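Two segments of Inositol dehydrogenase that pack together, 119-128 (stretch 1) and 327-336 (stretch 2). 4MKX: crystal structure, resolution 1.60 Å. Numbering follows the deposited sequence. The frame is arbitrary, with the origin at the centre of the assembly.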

ATOM      1  N   ALA A 119      -5.610  24.060  40.241  1.00 20.66           N
ATOM      2  CA  ALA A 119      -5.093  22.908  40.969  1.00 18.76           C
ATOM      3  C   ALA A 119      -3.809  22.368  40.338  1.00 20.65           C
ATOM      4  O   ALA A 119      -2.901  21.929  41.047  1.00 19.69           O
ATOM      5  CB  ALA A 119      -6.153  21.824  41.079  1.00 19.16           C
ATOM      6  N   ILE A 120      -3.725  22.384  39.009  1.00 18.60           N
ATOM      7  CA  ILE A 120      -2.502  21.942  38.341  1.00 18.35           C
ATOM      8  C   ILE A 120      -1.286  22.812  38.703  1.00 21.76           C
ATOM      9  O   ILE A 120      -0.189  22.297  38.943  1.00 20.64           O
ATOM     10  CB  ILE A 120      -2.674  21.856  36.805  1.00 15.83           C
ATOM     11  CG1 ILE A 120      -3.714  20.795  36.445  1.00 15.43           C
ATOM     12  CG2 ILE A 120      -1.346  21.532  36.143  1.00 17.49           C
ATOM     13  CD1 ILE A 120      -4.080  20.780  34.935  1.00 15.30           C
ATOM     14  N   GLU A 121      -1.481  24.125  38.784  1.00 20.06           N
ATOM     15  CA  GLU A 121      -0.370  25.004  39.135  1.00 20.83           C
ATOM     16  C   GLU A 121       0.106  24.772  40.574  1.00 17.89           C
ATOM     17  O   GLU A 121       1.295  24.900  40.863  1.00 20.18           O
ATOM     18  CB  GLU A 121      -0.738  26.473  38.882  1.00 24.35           C
ATOM     19  CG  GLU A 121      -1.092  26.724  37.416  1.00 26.64           C
ATOM     20  CD  GLU A 121      -1.033  28.187  37.020  1.00 34.59           C
ATOM     21  OE1 GLU A 121      -0.764  29.036  37.896  1.00 35.62           O
ATOM     22  OE2 GLU A 121      -1.251  28.483  35.826  1.00 37.56           O
ATOM     23  N   HIS A 122      -0.814  24.392  41.455  1.00 18.35           N
ATOM     24  CA  HIS A 122      -0.454  24.049  42.833  1.00 21.20           C
ATOM     25  C   HIS A 122       0.459  22.829  42.818  1.00 20.18           C
ATOM     26  O   HIS A 122       1.461  22.774  43.530  1.00 18.88           O
ATOM     27  CB  HIS A 122      -1.707  23.751  43.653  1.00 20.63           C
ATOM     28  CG  HIS A 122      -1.434  23.438  45.093  1.00 24.61           C
ATOM     29  ND1 HIS A 122      -1.166  22.162  45.544  1.00 23.87           N
ATOM     30  CD2 HIS A 122      -1.411  24.236  46.190  1.00 26.95           C
ATOM     31  CE1 HIS A 122      -0.979  22.189  46.853  1.00 26.27           C
ATOM     32  NE2 HIS A 122      -1.122  23.436  47.268  1.00 26.08           N
ATOM     33  N   THR A 123       0.126  21.858  41.976  1.00 18.17           N
ATOM     34  CA  THR A 123       0.951  20.657  41.855  1.00 16.77           C
ATOM     35  C   THR A 123       2.309  20.943  41.218  1.00 16.83           C
ATOM     36  O   THR A 123       3.316  20.368  41.621  1.00 16.41           O
ATOM     37  CB  THR A 123       0.203  19.556  41.087  1.00 16.33           C
ATOM     38  OG1 THR A 123      -0.977  19.208  41.820  1.00 18.13           O
ATOM     39  CG2 THR A 123       1.081  18.309  40.918  1.00 17.23           C
ATOM     40  N   GLN A 124       2.340  21.820  40.218  1.00 14.86           N
ATOM     41  CA  GLN A 124       3.605  22.250  39.642  1.00 16.37           C
ATOM     42  C   GLN A 124       4.554  22.779  40.711  1.00 17.19           C
ATOM     43  O   GLN A 124       5.753  22.523  40.653  1.00 16.79           O
ATOM     44  CB  GLN A 124       3.381  23.319  38.585  1.00 18.84           C
ATOM     45  CG  GLN A 124       2.880  22.764  37.270  1.00 21.03           C
ATOM     46  CD  GLN A 124       2.679  23.851  36.248  1.00 20.22           C
ATOM     47  OE1 GLN A 124       1.715  24.608  36.326  1.00 24.94           O
ATOM     48  NE2 GLN A 124       3.595  23.943  35.288  1.00 23.39           N
ATOM     49  N   GLN A 125       4.013  23.528  41.666  1.00 17.31           N
ATOM     50  CA  GLN A 125       4.828  24.040  42.767  1.00 18.49           C
ATOM     51  C   GLN A 125       5.396  22.900  43.621  1.00 17.94           C
ATOM     52  O   GLN A 125       6.586  22.891  43.934  1.00 19.17           O
ATOM     53  CB  GLN A 125       4.011  25.013  43.618  1.00 16.83           C
ATOM     54  CG  GLN A 125       4.688  25.434  44.915  1.00 17.68           C
ATOM     55  CD  GLN A 125       5.921  26.296  44.696  1.00 19.33           C
ATOM     56  OE1 GLN A 125       6.214  26.725  43.584  1.00 19.51           O
ATOM     57  NE2 GLN A 125       6.641  26.574  45.775  1.00 21.35           N
ATOM     58  N   VAL A 126       4.546  21.938  43.980  1.00 14.88           N
ATOM     59  CA  VAL A 126       4.985  20.781  44.763  1.00 17.00           C
ATOM     60  C   VAL A 126       6.079  20.019  44.012  1.00 19.49           C
ATOM     61  O   VAL A 126       7.097  19.641  44.586  1.00 19.27           O
ATOM     62  CB  VAL A 126       3.814  19.839  45.119  1.00 17.65           C
ATOM     63  CG1 VAL A 126       4.319  18.630  45.891  1.00 22.29           C
ATOM     64  CG2 VAL A 126       2.773  20.563  45.950  1.00 18.76           C
ATOM     65  N   ILE A 127       5.874  19.807  42.713  1.00 16.42           N
ATOM     66  CA  ILE A 127       6.885  19.152  41.893  1.00 16.12           C
ATOM     67  C   ILE A 127       8.219  19.902  41.913  1.00 19.72           C
ATOM     68  O   ILE A 127       9.281  19.291  42.037  1.00 18.90           O
ATOM     69  CB  ILE A 127       6.397  18.984  40.423  1.00 15.22           C
ATOM     70  CG1 ILE A 127       5.208  18.025  40.367  1.00 16.41           C
ATOM     71  CG2 ILE A 127       7.528  18.519  39.536  1.00 19.07           C
ATOM     72  CD1 ILE A 127       4.524  17.987  38.988  1.00 17.08           C
ATOM     73  N   ALA A 128       8.166  21.229  41.819  1.00 19.71           N
ATOM     74  CA  ALA A 128       9.379  22.041  41.818  1.00 17.17           C
ATOM     75  C   ALA A 128      10.124  21.950  43.154  1.00 18.30           C
ATOM     76  O   ALA A 128      11.342  22.136  43.210  1.00 23.12           O
ATOM     77  CB  ALA A 128       9.042  23.489  41.500  1.00 16.95           C
ATOM     78  N   THR A 327       7.433  16.990  31.116  1.00 16.70           N
ATOM     79  CA  THR A 327       7.262  17.771  32.342  1.00 19.13           C
ATOM     80  C   THR A 327       5.818  18.021  32.732  1.00 21.99           C
ATOM     81  O   THR A 327       4.892  17.733  31.972  1.00 17.49           O
ATOM     82  CB  THR A 327       7.950  19.137  32.217  1.00 22.55           C
ATOM     83  OG1 THR A 327       7.242  19.938  31.263  1.00 25.55           O
ATOM     84  CG2 THR A 327       9.372  18.954  31.753  1.00 24.55           C
ATOM     85  N   ALA A 328       5.635  18.581  33.920  1.00 17.70           N
ATOM     86  CA  ALA A 328       4.321  18.978  34.387  1.00 16.76           C
ATOM     87  C   ALA A 328       3.753  20.026  33.443  1.00 16.17           C
ATOM     88  O   ALA A 328       2.540  20.130  33.297  1.00 17.19           O
ATOM     89  CB  ALA A 328       4.409  19.534  35.790  1.00 18.56           C
ATOM     90  N   GLU A 329       4.637  20.792  32.812  1.00 16.32           N
ATOM     91  CA  GLU A 329       4.219  21.837  31.881  1.00 19.37           C
ATOM     92  C   GLU A 329       3.626  21.234  30.616  1.00 16.11           C
ATOM     93  O   GLU A 329       2.683  21.780  30.052  1.00 18.00           O
ATOM     94  CB  GLU A 329       5.395  22.744  31.507  1.00 20.32           C
ATOM     95  CG  GLU A 329       5.028  23.890  30.544  1.00 22.19           C
ATOM     96  CD  GLU A 329       4.180  24.971  31.198  1.00 26.80           C
ATOM     97  OE1 GLU A 329       4.154  25.040  32.443  1.00 27.44           O
ATOM     98  OE2 GLU A 329       3.536  25.757  30.470  1.00 31.24           O
ATOM     99  N   ASP A 330       4.191  20.123  30.154  1.00 16.85           N
ATOM    100  CA  ASP A 330       3.596  19.425  29.018  1.00 15.79           C
ATOM    101  C   ASP A 330       2.202  18.967  29.411  1.00 14.31           C
ATOM    102  O   ASP A 330       1.271  18.988  28.605  1.00 15.27           O
ATOM    103  CB  ASP A 330       4.459  18.232  28.611  1.00 16.06           C
ATOM    104  CG  ASP A 330       5.788  18.652  28.030  1.00 19.78           C
ATOM    105  OD1 ASP A 330       5.807  19.602  27.226  1.00 19.96           O
ATOM    106  OD2 ASP A 330       6.821  18.039  28.371  1.00 23.42           O
ATOM    107  N   GLY A 331       2.052  18.564  30.667  1.00 14.35           N
ATOM    108  CA  GLY A 331       0.752  18.190  31.186  1.00 13.95           C
ATOM    109  C   GLY A 331      -0.234  19.340  31.264  1.00 16.17           C
ATOM    110  O   GLY A 331      -1.385  19.206  30.840  1.00 14.04           O
ATOM    111  N   LEU A 332       0.200  20.456  31.844  1.00 15.89           N
ATOM    112  CA  LEU A 332      -0.648  21.644  31.935  1.00 15.59           C
ATOM    113  C   LEU A 332      -1.148  22.101  30.573  1.00 15.96           C
ATOM    114  O   LEU A 332      -2.347  22.344  30.402  1.00 14.72           O
ATOM    115  CB  LEU A 332       0.115  22.787  32.603  1.00 18.13           C
ATOM    116  CG  LEU A 332      -0.585  24.151  32.580  1.00 19.36           C
ATOM    117  CD1 LEU A 332      -1.859  24.111  33.408  1.00 17.43           C
ATOM    118  CD2 LEU A 332       0.359  25.221  33.074  1.00 25.03           C
ATOM    119  N   GLN A 333      -0.234  22.239  29.618  1.00 13.50           N
ATOM    120  CA  GLN A 333      -0.623  22.728  28.293  1.00 16.24           C
ATOM    121  C   GLN A 333      -1.563  21.772  27.578  1.00 18.34           C
ATOM    122  O   GLN A 333      -2.463  22.210  26.850  1.00 15.73           O
ATOM    123  CB  GLN A 333       0.591  23.016  27.421  1.00 16.50           C
ATOM    124  CG  GLN A 333       1.479  24.142  27.945  1.00 20.57           C
ATOM    125  CD  GLN A 333       0.762  25.479  28.043  1.00 26.96           C
ATOM    126  OE1 GLN A 333      -0.255  25.711  27.385  1.00 27.01           O
ATOM    127  NE2 GLN A 333       1.292  26.365  28.876  1.00 29.39           N
ATOM    128  N   GLY A 334      -1.362  20.473  27.775  1.00 16.20           N
ATOM    129  CA  GLY A 334      -2.258  19.489  27.188  1.00 18.01           C
ATOM    130  C   GLY A 334      -3.673  19.661  27.708  1.00 16.64           C
ATOM    131  O   GLY A 334      -4.641  19.642  26.955  1.00 16.43           O
ATOM    132  N   THR A 335      -3.804  19.856  29.013  1.00 13.72           N
ATOM    133  CA  THR A 335      -5.119  20.021  29.610  1.00 12.93           C
ATOM    134  C   THR A 335      -5.736  21.351  29.180  1.00 16.06           C
ATOM    135  O   THR A 335      -6.927  21.428  28.875  1.00 16.09           O
ATOM    136  CB  THR A 335      -5.026  19.956  31.137  1.00 13.46           C
ATOM    137  OG1 THR A 335      -4.937  18.584  31.526  1.00 15.71           O
ATOM    138  CG2 THR A 335      -6.250  20.559  31.769  1.00 16.89           C
ATOM    139  N   LYS A 336      -4.910  22.386  29.127  1.00 13.95           N
ATOM    140  CA  LYS A 336      -5.397  23.713  28.768  1.00 14.85           C
ATOM    141  C   LYS A 336      -5.976  23.729  27.357  1.00 14.62           C
ATOM    142  O   LYS A 336      -7.075  24.241  27.150  1.00 14.31           O
ATOM    143  CB  LYS A 336      -4.275  24.737  28.872  1.00 18.12           C
ATOM    144  CG  LYS A 336      -4.722  26.160  28.597  1.00 26.96           C
ATOM    145  CD  LYS A 336      -3.540  27.117  28.583  1.00 31.48           C
ATOM    146  CE  LYS A 336      -2.948  27.240  29.960  1.00 32.22           C
ATOM    147  NZ  LYS A 336      -4.031  27.478  30.952  1.00 40.39           N
TER

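Two helices run almost exactly antiparallel, at 175°, with axes 10.4 Å apart at closest approach, so side chains rather than backbones must fill the gap. The pairing is set by a reversed register: Ile-120 lies across from Leu-332 and Gln-124 from Ala-328, one helical turn per step on both sides.

Ile-120, in the m, t rotamer, points toward the partner helix. Its CG2 meets Leu-332 CD1 at 3.8 Å, while its CD1, also near Leu-332 CD1, lies 3.8 Å from Thr-335 CG2, the methyl of a threonine whose hydroxyl is hydrogen-bonded elsewhere in the structure. One branched side chain thus spans two positions about one turn apart on the other helix.

One turn on, Gln-124 serves two chemistries. Its CG packs 3.9 Å from Ala-328 CB, a small residue where the CA atoms of the two come within 6.2 Å. Its amide end then reaches Glu-329: Gln-124 NE2 donates to Glu-329 OE1 at 3.1 Å, with a bent angle of 139°. Glu-329 starts away from the contact and curls back through its p chi2, while its OE2 accepts from Gln-333 NE2 at 2.8 Å, which ties down the carboxylate.

Ile-127 is the last residue of the stretch to touch the partner, its CD1 resting 3.6 Å from Ala-328 CB, so that this methyl touches both Gln-124 and Ile-127.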